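Local coordinates for mucosa-associated lymphoid tissue lymphoma translocation protein 1 (Isoform 2) (Homo sapiens, PDB 3BFO) that is a paracaspase, probably a cysteine protease acting in a ubiquitin-like conjugation pathway, with immunoglobulin-like domains, at residues 6-11 with 24-29; 29-34 with 69-74; 35-40 with 65-70. All blocks are in the same frame, centred on the assembly; numbering follows the deposited sequence. Where two conformers were deposited one is given.

Contact 1 closes before contacts 2 and 3 open; these two end on the same strand, 63-70. Contact 1 pairs strands 5-8 and 21-28 in the three-stranded sheet. Contact 2, sharing G29 with it, joins the loop leading to strand 34-39 with the end of strand 63-70; contact 3 continues that pairing inside the five-stranded sheet, sharing V69 and Y70. Contact centres lie about 11 Å (1 and 3), 13 Å (1 and 2) and 14 Å (2 and 3) apart. The sheets pack face to face through V69, A27 and C25, V69 CG1 lying 3.5 Å from A27 CB, and A27 N bonds to Y35 OH across them. C25 SG and C67 SG are 4.4 Å apart, not joined by a disulfide.

Contact 1: residues 6-11 with 24-29; sequences ICVEPT and QCVAVG
I6 reaches C25 and A27 on the inner face of the sheet: its CG2, anti to the backbone N, lies 3.8 Å from C25 SG, while A27 CB packs on I6 CA at 3.9 Å. One residue on, the register shifts. C7 N donates to V26 O at 2.8 Å, and V8 N donates to the same oxygen at 3.0 Å, nearly straight at 173° and on a lone pair. Two consecutive residues facing V26 define a classic beta bulge. V8 and V26 then lie side by side, CB to CB 3.7 Å, on the outer face, and V26 N returns a bond to V8 O. That oxygen also receives a CA-H...O contact from C25. At P10 the ladder of bonds stops: P10 N is 3.1 Å from Q24 O but has no hydrogen to give, and the ring carbons CB and CD rest near that oxygen instead. Beyond it, a water accepts from both T11 N and Q24 N. Inside the sandwich, I6, C25 and A27 touch V69 of strand 63-70. Strand 5-8 is thus held at the sheet edge by one carbonyl taking two N-H groups, and the direct pairing ends where proline has no hydrogen to offer.

Contact 2: residues 29-34 with 69-74; sequences GSPIPH and VYNDRD
With chi1 of 63°, N71 holds CG between its backbone N and carbonyl carbon, which puts CG, and with it the amide, on the side of P31. Y70, with chi1 65°, likewise holds CG between its backbone N and carbonyl carbon, on the side where H34 CB comes over one face of its ring. N71 ND2 donates to P31 O at 2.9 Å, the acceptor lying close to the amide plane. The other end of the same amide works within its own loop: N71 OD1 accepts from R73 N, which comes from above the carbonyl plane, and from D74 N, which lies nearly along the C=O axis. One planar group therefore ties its own turn and the facing loop together. An alanine in place of N71 would probably leave P31 O without this donor and the amides of R73 and D74 without their shared acceptor, leaving the turn freer to move. Beside it, P31, which follows a cis peptide bond, sets its CG 3.4 Å from D72 OD1, the two side chains crossing at about a right angle.

Further along, H34 and Y70 form an antiparallel hydrogen-bonded pair. H34 N donates to Y70 O at 2.8 Å, and Y70 N gives its hydrogen back to H34 O. H34 CB is 3.7 Å from the centroid of the Y70 ring, a CH-pi contact; the ring planes are 27° apart and the centroids 5.4 Å, too far offset for a real stack. On the inner side P33 CB meets V69 CG1 at 3.7 Å. D74 OD2 accepts from L4 N. The two OD1 bonds of N71 define an Asx turn and an Asx motif in the loop between the last two strands (F and G) of an immunoglobulin domain, packed against the loop between B and C.

Contact 3: residues 35-40 with 65-70; sequences YQWFKN and YWCHVY
F38 stacks on W66 across the antiparallel pair, and its side chain can be followed outward. CB lies over one face of the indole, 3.5 Å from W66 CE2. CG, placed anti to the carbonyl carbon (chi1 -68°), meets W66 CZ2 at 3.6 Å. On the ring, CD1 lies 4.0 Å from W66 CZ2, and CD2 meets CH2 of the same indole at 3.7 Å. Farther out, CE2 touches H68 CB at 3.8 Å. The phenyl and the six-membered ring of W66 thus form an offset stack, centroids 4.4 Å apart and planes at 10°. F38 N donates to W66 O at 2.8 Å; Q36 and H68 exchange a further pair of backbone bonds.

On the opposite face of the sheet, C67 CB sits 3.6 Å from the centroid of the six-membered ring of W37, only 4° off its normal. C67 SG lies over the five-membered ring and also meets the edge of the Y35 ring. K39 CG lies over the Y65 ring, whose OH bonds to the carbonyl O of H61. W37 and Y65 reach L23 of strand 21-28 in the other sheet, F38 touches P43 of strand 42-43, and W66 packs on D77 and S78 of strand 75-85.

Contact 1: residues 6-11 with 24-29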
# COMPACT_ATOMS: atom_id res chain seq x y z
N ILE A 6 4.63 -2.60 -11.47
CA ILE A 6 3.74 -3.15 -10.44
C ILE A 6 2.92 -4.28 -11.10
O ILE A 6 2.22 -4.07 -12.15
CB ILE A 6 2.81 -2.05 -9.87
CG1 ILE A 6 3.67 -1.01 -9.13
CG2 ILE A 6 1.77 -2.68 -8.89
CD1 ILE A 6 2.90 0.14 -8.63
N CYS A 7 2.95 -5.44 -10.43
CA CYS A 7 2.24 -6.61 -10.93
C CYS A 7 1.08 -6.97 -10.02
O CYS A 7 0.10 -7.51 -10.50
CB CYS A 7 3.20 -7.77 -11.03
SG CYS A 7 4.40 -7.45 -12.36
N VAL A 8 1.21 -6.72 -8.70
CA VAL A 8 0.12 -7.00 -7.74
C VAL A 8 -0.27 -5.64 -7.21
O VAL A 8 0.55 -4.90 -6.64
CB VAL A 8 0.50 -7.91 -6.59
CG1 VAL A 8 -0.66 -8.08 -5.57
CG2 VAL A 8 0.94 -9.28 -7.09
N GLU A 9 -1.53 -5.27 -7.49
CA GLU A 9 -2.16 -4.04 -7.08
C GLU A 9 -2.91 -4.25 -5.75
O GLU A 9 -3.51 -5.32 -5.57
CB GLU A 9 -3.09 -3.47 -8.16
CG GLU A 9 -2.33 -2.97 -9.35
CD GLU A 9 -1.70 -1.56 -9.21
OE1 GLU A 9 -1.74 -0.95 -8.15
OE2 GLU A 9 -1.15 -1.07 -10.25
N PRO A 10 -2.95 -3.24 -4.84
CA PRO A 10 -3.75 -3.36 -3.63
C PRO A 10 -5.24 -3.39 -4.01
O PRO A 10 -5.61 -2.99 -5.11
CB PRO A 10 -3.38 -2.11 -2.82
CG PRO A 10 -2.91 -1.11 -3.84
CD PRO A 10 -2.28 -1.94 -4.95
N THR A 11 -6.04 -3.85 -3.05
CA THR A 11 -7.49 -4.01 -3.15
C THR A 11 -8.22 -3.17 -2.07
O THR A 11 -7.80 -3.13 -0.92
CB THR A 11 -7.94 -5.49 -2.95
OG1 THR A 11 -7.19 -6.36 -3.83
CG2 THR A 11 -9.43 -5.67 -3.31
N GLN A 24 -1.48 -5.01 -0.16
CA GLN A 24 -0.30 -5.57 -0.77
C GLN A 24 -0.03 -4.88 -2.10
O GLN A 24 -0.96 -4.63 -2.88
CB GLN A 24 -0.51 -7.08 -1.01
CG GLN A 24 0.79 -7.81 -1.51
CD GLN A 24 0.70 -9.36 -1.48
OE1 GLN A 24 -0.39 -9.89 -1.53
NE2 GLN A 24 1.79 -10.03 -1.37
N CYS A 25 1.25 -4.65 -2.38
CA CYS A 25 1.68 -4.14 -3.69
C CYS A 25 2.98 -4.86 -3.98
O CYS A 25 3.87 -4.87 -3.15
CB CYS A 25 1.85 -2.61 -3.58
SG CYS A 25 2.37 -1.92 -5.19
N VAL A 26 3.09 -5.49 -5.16
CA VAL A 26 4.30 -6.22 -5.53
C VAL A 26 4.73 -5.77 -6.90
O VAL A 26 3.90 -5.71 -7.81
CB VAL A 26 4.08 -7.74 -5.57
CG1 VAL A 26 5.44 -8.46 -5.86
CG2 VAL A 26 3.47 -8.23 -4.30
N ALA A 27 5.99 -5.43 -7.04
CA ALA A 27 6.55 -5.01 -8.30
C ALA A 27 7.73 -5.89 -8.65
O ALA A 27 8.35 -6.50 -7.77
CB ALA A 27 7.00 -3.56 -8.25
N VAL A 28 8.06 -5.92 -9.93
CA VAL A 28 9.29 -6.49 -10.44
C VAL A 28 10.15 -5.35 -11.02
O VAL A 28 9.68 -4.24 -11.22
CB VAL A 28 9.01 -7.57 -11.53
CG1 VAL A 28 8.20 -8.75 -10.96
CG2 VAL A 28 8.28 -6.96 -12.74
N GLY A 29 11.42 -5.63 -11.23
CA GLY A 29 12.31 -4.66 -11.84
C GLY A 29 13.71 -4.87 -11.35
O GLY A 29 13.95 -5.50 -10.32
O HOH W 1 -4.36 -5.38 -1.15

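Contact 2: residues 29-34 with 69-74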
# COMPACT_ATOMS: atom_id res chain seq x y z
N GLY A 29 11.42 -5.63 -11.23
CA GLY A 29 12.31 -4.66 -11.84
C GLY A 29 13.71 -4.87 -11.35
O GLY A 29 13.95 -5.50 -10.32
N SER A 30 14.65 -4.28 -12.09
CA SER A 30 16.02 -4.25 -11.61
C SER A 30 16.57 -2.89 -11.98
O SER A 30 16.53 -2.55 -13.19
CB SER A 30 16.83 -5.36 -12.33
OG SER A 30 18.19 -5.34 -11.89
N PRO A 31 17.15 -2.16 -11.01
CA PRO A 31 17.33 -2.57 -9.61
C PRO A 31 16.03 -2.90 -8.90
O PRO A 31 14.93 -2.44 -9.26
CB PRO A 31 17.97 -1.32 -8.96
CG PRO A 31 18.66 -0.65 -10.13
CD PRO A 31 17.77 -0.85 -11.29
N ILE A 32 16.18 -3.67 -7.85
CA ILE A 32 15.05 -4.20 -7.10
C ILE A 32 14.17 -3.06 -6.59
O ILE A 32 14.66 -2.12 -6.00
CB ILE A 32 15.53 -5.06 -5.95
CG1 ILE A 32 16.30 -6.26 -6.40
CG2 ILE A 32 14.39 -5.47 -5.00
CD1 ILE A 32 17.20 -6.75 -5.31
N PRO A 33 12.86 -3.10 -6.82
CA PRO A 33 11.98 -2.02 -6.34
C PRO A 33 11.96 -1.88 -4.84
O PRO A 33 12.01 -2.87 -4.09
CB PRO A 33 10.61 -2.40 -6.87
CG PRO A 33 10.92 -3.28 -8.07
CD PRO A 33 12.14 -4.04 -7.69
N HIS A 34 11.82 -0.63 -4.41
CA HIS A 34 11.50 -0.23 -3.05
C HIS A 34 10.06 0.27 -3.01
O HIS A 34 9.47 0.62 -4.02
CB HIS A 34 12.42 0.93 -2.67
CG HIS A 34 13.84 0.55 -2.59
ND1 HIS A 34 14.71 0.61 -3.66
CD2 HIS A 34 14.57 0.14 -1.53
CE1 HIS A 34 15.92 0.26 -3.25
NE2 HIS A 34 15.86 -0.06 -1.97
N VAL A 69 6.26 2.96 -5.60
CA VAL A 69 7.20 1.89 -5.89
C VAL A 69 8.30 2.47 -6.76
O VAL A 69 8.03 3.17 -7.72
CB VAL A 69 6.51 0.72 -6.61
CG1 VAL A 69 7.45 -0.42 -6.79
CG2 VAL A 69 5.30 0.26 -5.80
N TYR A 70 9.57 2.22 -6.40
CA TYR A 70 10.61 3.00 -7.08
C TYR A 70 11.96 2.33 -7.04
O TYR A 70 12.27 1.52 -6.12
CB TYR A 70 10.72 4.41 -6.45
CG TYR A 70 11.19 4.43 -5.03
CD1 TYR A 70 12.52 4.72 -4.73
CD2 TYR A 70 10.34 4.11 -3.97
CE1 TYR A 70 12.96 4.72 -3.45
CE2 TYR A 70 10.78 4.12 -2.67
CZ TYR A 70 12.10 4.40 -2.42
OH TYR A 70 12.58 4.39 -1.15
N ASN A 71 12.79 2.70 -7.99
CA ASN A 71 14.21 2.42 -7.89
C ASN A 71 14.95 3.64 -8.39
O ASN A 71 14.39 4.73 -8.43
CB ASN A 71 14.56 1.12 -8.61
CG ASN A 71 14.29 1.16 -10.09
OD1 ASN A 71 14.17 2.23 -10.69
ND2 ASN A 71 14.23 -0.02 -10.72
N ASP A 72 16.26 3.52 -8.68
CA ASP A 72 17.06 4.66 -9.09
C ASP A 72 16.91 5.06 -10.54
O ASP A 72 17.64 5.92 -11.01
CB ASP A 72 18.53 4.44 -8.67
CG ASP A 72 19.20 3.33 -9.43
OD1 ASP A 72 18.59 2.79 -10.36
OD2 ASP A 72 20.39 3.04 -9.13
N ARG A 73 15.93 4.48 -11.26
CA ARG A 73 15.59 4.96 -12.60
C ARG A 73 14.13 5.34 -12.78
O ARG A 73 13.78 6.31 -13.46
CB ARG A 73 15.95 3.94 -13.68
CG ARG A 73 15.80 4.50 -15.10
CD ARG A 73 16.00 3.47 -16.13
NE ARG A 73 14.78 2.70 -16.36
CZ ARG A 73 14.64 1.77 -17.29
NH1 ARG A 73 15.67 1.39 -18.04
NH2 ARG A 73 13.51 1.14 -17.39
N ASP A 74 13.26 4.53 -12.20
CA ASP A 74 11.84 4.53 -12.56
C ASP A 74 11.02 4.55 -11.27
O ASP A 74 11.45 4.08 -10.22
CB ASP A 74 11.45 3.13 -13.15
CG ASP A 74 12.02 2.79 -14.52
OD1 ASP A 74 12.44 3.71 -15.21
OD2 ASP A 74 11.96 1.55 -14.89

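Contact 3: residues 35-40 with 65-70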
# COMPACT_ATOMS: atom_id res chain seq x y z
N TYR A 35 9.56 0.29 -1.77
CA TYR A 35 8.12 0.56 -1.53
C TYR A 35 8.01 1.60 -0.42
O TYR A 35 8.79 1.60 0.54
CB TYR A 35 7.42 -0.72 -1.04
CG TYR A 35 7.49 -1.85 -2.05
CD1 TYR A 35 6.50 -2.04 -3.00
CD2 TYR A 35 8.62 -2.67 -2.10
CE1 TYR A 35 6.63 -3.04 -3.95
CE2 TYR A 35 8.77 -3.63 -3.04
CZ TYR A 35 7.77 -3.83 -3.99
OH TYR A 35 7.93 -4.81 -4.96
N GLN A 36 6.96 2.41 -0.51
CA GLN A 36 6.60 3.28 0.62
C GLN A 36 5.08 3.49 0.56
O GLN A 36 4.57 3.96 -0.44
CB GLN A 36 7.31 4.62 0.54
CG GLN A 36 6.83 5.64 1.64
CD GLN A 36 7.08 5.20 3.07
OE1 GLN A 36 8.20 4.95 3.49
NE2 GLN A 36 6.01 5.09 3.82
N TRP A 37 4.39 3.12 1.65
CA TRP A 37 2.95 3.28 1.70
C TRP A 37 2.55 4.66 2.19
O TRP A 37 3.23 5.30 3.00
CB TRP A 37 2.35 2.25 2.67
CG TRP A 37 2.34 0.86 2.07
CD1 TRP A 37 3.31 -0.09 2.19
CD2 TRP A 37 1.35 0.32 1.21
NE1 TRP A 37 2.97 -1.23 1.47
CE2 TRP A 37 1.78 -0.98 0.85
CE3 TRP A 37 0.14 0.77 0.73
CZ2 TRP A 37 1.02 -1.82 0.00
CZ3 TRP A 37 -0.59 -0.05 -0.12
CH2 TRP A 37 -0.15 -1.32 -0.49
N PHE A 38 1.39 5.11 1.71
CA PHE A 38 0.82 6.40 2.05
C PHE A 38 -0.62 6.21 2.43
O PHE A 38 -1.31 5.34 1.91
CB PHE A 38 0.90 7.36 0.87
CG PHE A 38 2.33 7.76 0.55
CD1 PHE A 38 2.87 8.93 1.06
CD2 PHE A 38 3.15 6.94 -0.22
CE1 PHE A 38 4.23 9.29 0.83
CE2 PHE A 38 4.48 7.29 -0.46
CZ PHE A 38 5.04 8.45 0.08
N LYS A 39 -1.07 6.99 3.40
CA LYS A 39 -2.50 7.11 3.66
C LYS A 39 -2.81 8.59 3.74
O LYS A 39 -2.07 9.37 4.34
CB LYS A 39 -2.89 6.43 4.96
CG LYS A 39 -4.37 6.62 5.28
CD LYS A 39 -4.78 6.07 6.64
CE LYS A 39 -4.02 6.64 7.85
NZ LYS A 39 -4.10 5.71 9.05
N ASN A 40 -3.94 8.97 3.18
CA ASN A 40 -4.44 10.39 3.25
C ASN A 40 -3.28 11.37 3.07
O ASN A 40 -3.09 12.33 3.87
CB ASN A 40 -5.14 10.64 4.57
CG ASN A 40 -6.36 9.77 4.77
OD1 ASN A 40 -6.91 9.24 3.82
ND2 ASN A 40 -6.79 9.61 6.02
N TYR A 65 -5.46 4.82 0.46
CA TYR A 65 -4.05 4.34 0.55
C TYR A 65 -3.50 4.10 -0.82
O TYR A 65 -4.21 3.79 -1.76
CB TYR A 65 -3.99 3.00 1.28
CG TYR A 65 -4.38 3.01 2.76
CD1 TYR A 65 -3.39 2.90 3.75
CD2 TYR A 65 -5.71 3.13 3.17
CE1 TYR A 65 -3.71 2.88 5.11
CE2 TYR A 65 -6.02 3.12 4.53
CZ TYR A 65 -5.04 2.98 5.47
OH TYR A 65 -5.34 2.92 6.80
N TRP A 66 -2.18 4.20 -0.91
CA TRP A 66 -1.47 3.78 -2.12
C TRP A 66 -0.00 3.58 -1.74
O TRP A 66 0.42 3.94 -0.65
CB TRP A 66 -1.57 4.83 -3.22
CG TRP A 66 -1.26 6.14 -2.70
CD1 TRP A 66 -2.10 6.99 -1.93
CD2 TRP A 66 -0.14 6.88 -3.02
NE1 TRP A 66 -1.45 8.16 -1.68
CE2 TRP A 66 -0.23 8.12 -2.33
CE3 TRP A 66 1.03 6.59 -3.73
CZ2 TRP A 66 0.81 9.10 -2.39
CZ3 TRP A 66 2.04 7.57 -3.78
CH2 TRP A 66 1.92 8.81 -3.13
N CYS A 67 0.71 2.94 -2.66
CA CYS A 67 2.11 2.63 -2.46
C CYS A 67 2.91 3.24 -3.58
O CYS A 67 2.58 3.05 -4.74
CB CYS A 67 2.27 1.10 -2.41
SG CYS A 67 3.89 0.54 -1.92
N HIS A 68 3.98 3.94 -3.21
CA HIS A 68 4.95 4.42 -4.20
C HIS A 68 6.02 3.37 -4.35
O HIS A 68 6.60 2.91 -3.36
CB HIS A 68 5.57 5.74 -3.75
CG HIS A 68 6.48 6.33 -4.78
ND1 HIS A 68 6.02 6.78 -5.99
CD2 HIS A 68 7.82 6.50 -4.80
CE1 HIS A 68 7.02 7.26 -6.70
NE2 HIS A 68 8.14 7.07 -6.03
N VAL A 69 6.26 2.96 -5.60
CA VAL A 69 7.20 1.89 -5.89
C VAL A 69 8.30 2.47 -6.76
O VAL A 69 8.03 3.17 -7.72
CB VAL A 69 6.51 0.72 -6.61
CG1 VAL A 69 7.45 -0.42 -6.79
CG2 VAL A 69 5.30 0.26 -5.80
N TYR A 70 9.57 2.22 -6.40
CA TYR A 70 10.61 3.00 -7.08
C TYR A 70 11.96 2.33 -7.04
O TYR A 70 12.27 1.52 -6.12
CB TYR A 70 10.72 4.41 -6.45
CG TYR A 70 11.19 4.43 -5.03
CD1 TYR A 70 12.52 4.72 -4.73
CD2 TYR A 70 10.34 4.11 -3.97
CE1 TYR A 70 12.96 4.72 -3.45
CE2 TYR A 70 10.78 4.12 -2.67
CZ TYR A 70 12.10 4.40 -2.42
OH TYR A 70 12.58 4.39 -1.15
O HOH W 2 11.10 3.23 0.81
O HOH W 3 -3.54 2.93 8.87